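Local coordinates for dihydrofolate reductase, putative (Aspergillus flavus, PDB 6DRS), which probably catalyses the NADPH-dependent reduction of dihydrofolate to tetrahydrofolate and binds an antifolate inhibitor beside its cofactor, at residues E160-A165 / T197-D202. Residues are numbered along the deposited sequence; the frame is centred on the assembly and turned at random.
Sequences EIYATA and TFFPID. With NAP (NADP nicotinamide-adenine-dinucleotide phosphate), chain H.
Y162 and F199 meet where helix 159-167 of the dihydrofolate reductase fold packs against segment 197-202. F199 brings CE1 over one face of the Y162 ring, near its rim, with Y162 CD2 3.5 Å from F199 CE1. The ring planes stand at 58°, an oblique pair. At chi1 -151° the F199 ring is turned roughly opposite the backbone N, and this brings its end nearer the helix, though CB itself does not point there. P200 fills in next to it. P200 CG touches Y162 CB and lies 3.6 Å from A163 N. P200 CD sits over one face of the F199 ring, offset toward its rim, so the proline packs on both aromatic residues. A163 CB meets P200 CG at 3.9 Å. No hydrogen bond joins the two segments; the contact is apolar.

The first turn of the same helix faces the NADP diphosphate. E160 N donates to O1N of NADP at 3.1 Å, and more weakly to O2A. I161 N adds a weak bond to O2A. Backbone N-H groups at a helix N-terminus suit an anionic phosphate, and the helix dipole may favour it further. T197 CG2 lies 3.8 Å from O4D of the nicotinamide ribose of NADP, so both segments touch the cofactor.

Further out, Y162 lies on L9, V11 and V155 of the central sheet and also touches the bound inhibitor. Its hydroxyl is hydrogen-bonded to I10 O, which helps fix the ring position. F199 is tied to L24 by backbone hydrogen bonding and packs on V11. With its ring so placed, Y162 holds OH 3.6 Å from C4N of the nicotinamide, the carbon that carries the hydride in NADPH.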
loop_
_atom_site.group_PDB
_atom_site.type_symbol
_atom_site.label_atom_id
_atom_site.label_comp_id
_atom_site.label_asym_id
_atom_site.label_seq_id
_atom_site.Cartn_x
_atom_site.Cartn_y
_atom_site.Cartn_z
ATOM N N GLU A 160 -1.459 -10.000 -7.824
ATOM C CA GLU A 160 -1.711 -11.399 -7.354
ATOM C C GLU A 160 -2.161 -11.400 -5.887
ATOM O O GLU A 160 -3.117 -12.079 -5.534
ATOM C CB GLU A 160 -0.487 -12.301 -7.531
ATOM C CG GLU A 160 -0.097 -12.524 -8.988
ATOM C CD GLU A 160 1.092 -13.463 -9.192
ATOM O OE1 GLU A 160 1.867 -13.270 -10.178
ATOM O OE2 GLU A 160 1.259 -14.380 -8.363
ATOM N N ILE A 161 -1.453 -10.645 -5.050
ATOM C CA ILE A 161 -1.800 -10.507 -3.626
ATOM C C ILE A 161 -3.185 -9.855 -3.478
ATOM O O ILE A 161 -3.990 -10.339 -2.665
ATOM C CB ILE A 161 -0.681 -9.770 -2.852
ATOM C CG1 ILE A 161 0.369 -10.734 -2.299
ATOM C CG2 ILE A 161 -1.250 -8.923 -1.729
ATOM C CD1 ILE A 161 0.722 -11.895 -3.206
ATOM N N TYR A 162 -3.487 -8.793 -4.245
ATOM C CA TYR A 162 -4.815 -8.141 -4.151
ATOM C C TYR A 162 -5.914 -9.157 -4.497
ATOM O O TYR A 162 -6.963 -9.210 -3.828
ATOM C CB TYR A 162 -4.971 -6.993 -5.148
ATOM C CG TYR A 162 -4.215 -5.722 -4.856
ATOM C CD1 TYR A 162 -4.198 -5.149 -3.592
ATOM C CD2 TYR A 162 -3.521 -5.085 -5.864
ATOM C CE1 TYR A 162 -3.513 -3.973 -3.341
ATOM C CE2 TYR A 162 -2.817 -3.914 -5.631
ATOM C CZ TYR A 162 -2.833 -3.343 -4.371
ATOM O OH TYR A 162 -2.119 -2.203 -4.172
ATOM N N ALA A 163 -5.666 -9.930 -5.555
ATOM C CA ALA A 163 -6.604 -10.943 -5.992
ATOM C C ALA A 163 -6.857 -11.908 -4.835
ATOM O O ALA A 163 -8.014 -12.228 -4.552
ATOM C CB ALA A 163 -6.094 -11.640 -7.228
ATOM N N THR A 164 -5.793 -12.327 -4.152
ATOM C CA THR A 164 -5.933 -13.227 -2.995
ATOM C C THR A 164 -6.716 -12.546 -1.861
ATOM O O THR A 164 -7.640 -13.156 -1.294
ATOM C CB THR A 164 -4.587 -13.725 -2.460
ATOM O OG1 THR A 164 -3.860 -14.250 -3.568
ATOM C CG2 THR A 164 -4.760 -14.827 -1.440
ATOM N N ALA A 165 -6.374 -11.299 -1.535
ATOM C CA ALA A 165 -7.153 -10.568 -0.499
ATOM C C ALA A 165 -8.651 -10.617 -0.835
ATOM O O ALA A 165 -9.466 -10.982 0.011
ATOM C CB ALA A 165 -6.651 -9.156 -0.320
ATOM N N THR A 197 0.120 -4.655 -15.724
ATOM C CA THR A 197 -0.493 -5.186 -14.483
ATOM C C THR A 197 -1.693 -4.307 -14.129
ATOM O O THR A 197 -1.586 -3.093 -14.215
ATOM C CB THR A 197 0.539 -5.237 -13.348
ATOM O OG1 THR A 197 1.760 -5.738 -13.896
ATOM C CG2 THR A 197 0.082 -6.080 -12.174
ATOM N N PHE A 198 -2.809 -4.945 -13.757
ATOM C CA PHE A 198 -4.098 -4.293 -13.527
ATOM C C PHE A 198 -4.658 -4.752 -12.178
ATOM O O PHE A 198 -4.411 -5.885 -11.731
ATOM C CB PHE A 198 -5.070 -4.606 -14.677
ATOM C CG PHE A 198 -4.454 -4.382 -16.036
ATOM C CD1 PHE A 198 -3.709 -5.382 -16.654
ATOM C CD2 PHE A 198 -4.570 -3.158 -16.682
ATOM C CE1 PHE A 198 -3.086 -5.154 -17.880
ATOM C CE2 PHE A 198 -3.957 -2.939 -17.909
ATOM C CZ PHE A 198 -3.214 -3.933 -18.509
ATOM N N PHE A 199 -5.438 -3.878 -11.549
ATOM C CA PHE A 199 -6.272 -4.276 -10.425
ATOM C C PHE A 199 -7.205 -5.417 -10.863
ATOM O O PHE A 199 -7.644 -5.437 -11.990
ATOM C CB PHE A 199 -6.985 -3.041 -9.863
ATOM C CG PHE A 199 -7.289 -3.150 -8.389
ATOM C CD1 PHE A 199 -6.265 -3.198 -7.453
ATOM C CD2 PHE A 199 -8.595 -3.233 -7.938
ATOM C CE1 PHE A 199 -6.539 -3.325 -6.095
ATOM C CE2 PHE A 199 -8.869 -3.367 -6.582
ATOM C CZ PHE A 199 -7.842 -3.420 -5.664
ATOM N N PRO A 200 -7.465 -6.388 -9.991
ATOM C CA PRO A 200 -8.191 -7.609 -10.340
ATOM C C PRO A 200 -9.707 -7.407 -10.525
ATOM O O PRO A 200 -10.403 -8.323 -11.000
ATOM C CB PRO A 200 -7.948 -8.617 -9.200
ATOM C CG PRO A 200 -6.806 -8.013 -8.397
ATOM C CD PRO A 200 -6.860 -6.522 -8.650
ATOM N N ILE A 201 -10.227 -6.248 -10.142
ATOM C CA ILE A 201 -11.638 -5.893 -10.337
ATOM C C ILE A 201 -11.600 -4.447 -10.816
ATOM O O ILE A 201 -10.620 -3.742 -10.523
ATOM C CB ILE A 201 -12.455 -6.061 -9.032
ATOM C CG1 ILE A 201 -11.870 -5.243 -7.874
ATOM C CG2 ILE A 201 -12.587 -7.539 -8.663
ATOM C CD1 ILE A 201 -12.756 -5.159 -6.643
ATOM N N ASP A 202 -12.614 -4.019 -11.564
ATOM C CA ASP A 202 -12.586 -2.680 -12.158
ATOM C C ASP A 202 -14.015 -2.145 -12.256
ATOM O O ASP A 202 -14.339 -1.097 -11.704
ATOM C CB ASP A 202 -11.916 -2.665 -13.537
ATOM C CG ASP A 202 -12.084 -3.970 -14.307
ATOM O OD1 ASP A 202 -13.246 -4.442 -14.437
ATOM O OD2 ASP A 202 -11.049 -4.533 -14.751
HETATM P PA NAP H . 2.792 -9.279 -6.775
HETATM O O1A NAP H . 3.389 -8.060 -6.130
HETATM O O2A NAP H . 1.415 -9.813 -6.619
HETATM O O5B NAP H . 3.819 -10.510 -6.514
HETATM C C5B NAP H . 3.748 -11.777 -7.197
HETATM C C4B NAP H . 4.633 -12.708 -6.395
HETATM O O4B NAP H . 4.068 -12.884 -5.094
HETATM C C3B NAP H . 4.732 -14.118 -6.958
HETATM O O3B NAP H . 5.762 -14.194 -7.956
HETATM C C2B NAP H . 5.072 -14.922 -5.716
HETATM O O2B NAP H . 6.416 -14.659 -5.321
HETATM C C1B NAP H . 4.265 -14.230 -4.633
HETATM N N9A NAP H . 2.955 -14.840 -4.492
HETATM C C8A NAP H . 1.897 -14.384 -5.182
HETATM N N7A NAP H . 0.804 -15.113 -4.873
HETATM C C5A NAP H . 1.160 -16.045 -3.962
HETATM C C6A NAP H . 0.461 -17.127 -3.233
HETATM N N6A NAP H . -0.852 -17.281 -3.454
HETATM N N1A NAP H . 1.136 -17.912 -2.365
HETATM C C2A NAP H . 2.450 -17.692 -2.177
HETATM N N3A NAP H . 3.151 -16.717 -2.816
HETATM C C4A NAP H . 2.587 -15.870 -3.715
HETATM O O3 NAP H . 3.174 -9.118 -8.363
HETATM P PN NAP H . 2.282 -8.505 -9.583
HETATM O O1N NAP H . 0.864 -8.886 -9.474
HETATM O O2N NAP H . 3.108 -8.896 -10.788
HETATM O O5D NAP H . 2.441 -6.931 -9.354
HETATM C C5D NAP H . 3.709 -6.324 -9.357
HETATM C C4D NAP H . 3.475 -5.081 -10.187
HETATM O O4D NAP H . 2.381 -4.365 -9.612
HETATM C C3D NAP H . 4.642 -4.125 -10.269
HETATM O O3D NAP H . 4.607 -3.535 -11.596
HETATM C C2D NAP H . 4.297 -3.103 -9.219
HETATM O O2D NAP H . 4.906 -1.871 -9.514
HETATM C C1D NAP H . 2.790 -3.026 -9.315
HETATM N N1N NAP H . 2.166 -2.530 -8.070
HETATM C C2N NAP H . 1.449 -1.384 -8.137
HETATM C C3N NAP H . 0.841 -0.826 -6.993
HETATM C C7N NAP H . 0.026 0.461 -7.109
HETATM O O7N NAP H . -0.604 0.902 -6.142
HETATM N N7N NAP H . 0.017 1.097 -8.295
HETATM C C4N NAP H . 1.031 -1.472 -5.756
HETATM C C5N NAP H . 1.785 -2.648 -5.726
HETATM C C6N NAP H . 2.361 -3.159 -6.891
HETATM P P2B NAP H . 7.617 -15.646 -5.737
HETATM O O1X NAP H . 7.761 -15.517 -7.247
HETATM O O2X NAP H . 8.818 -14.983 -5.094
HETATM O O3X NAP H . 7.034 -16.939 -5.255
#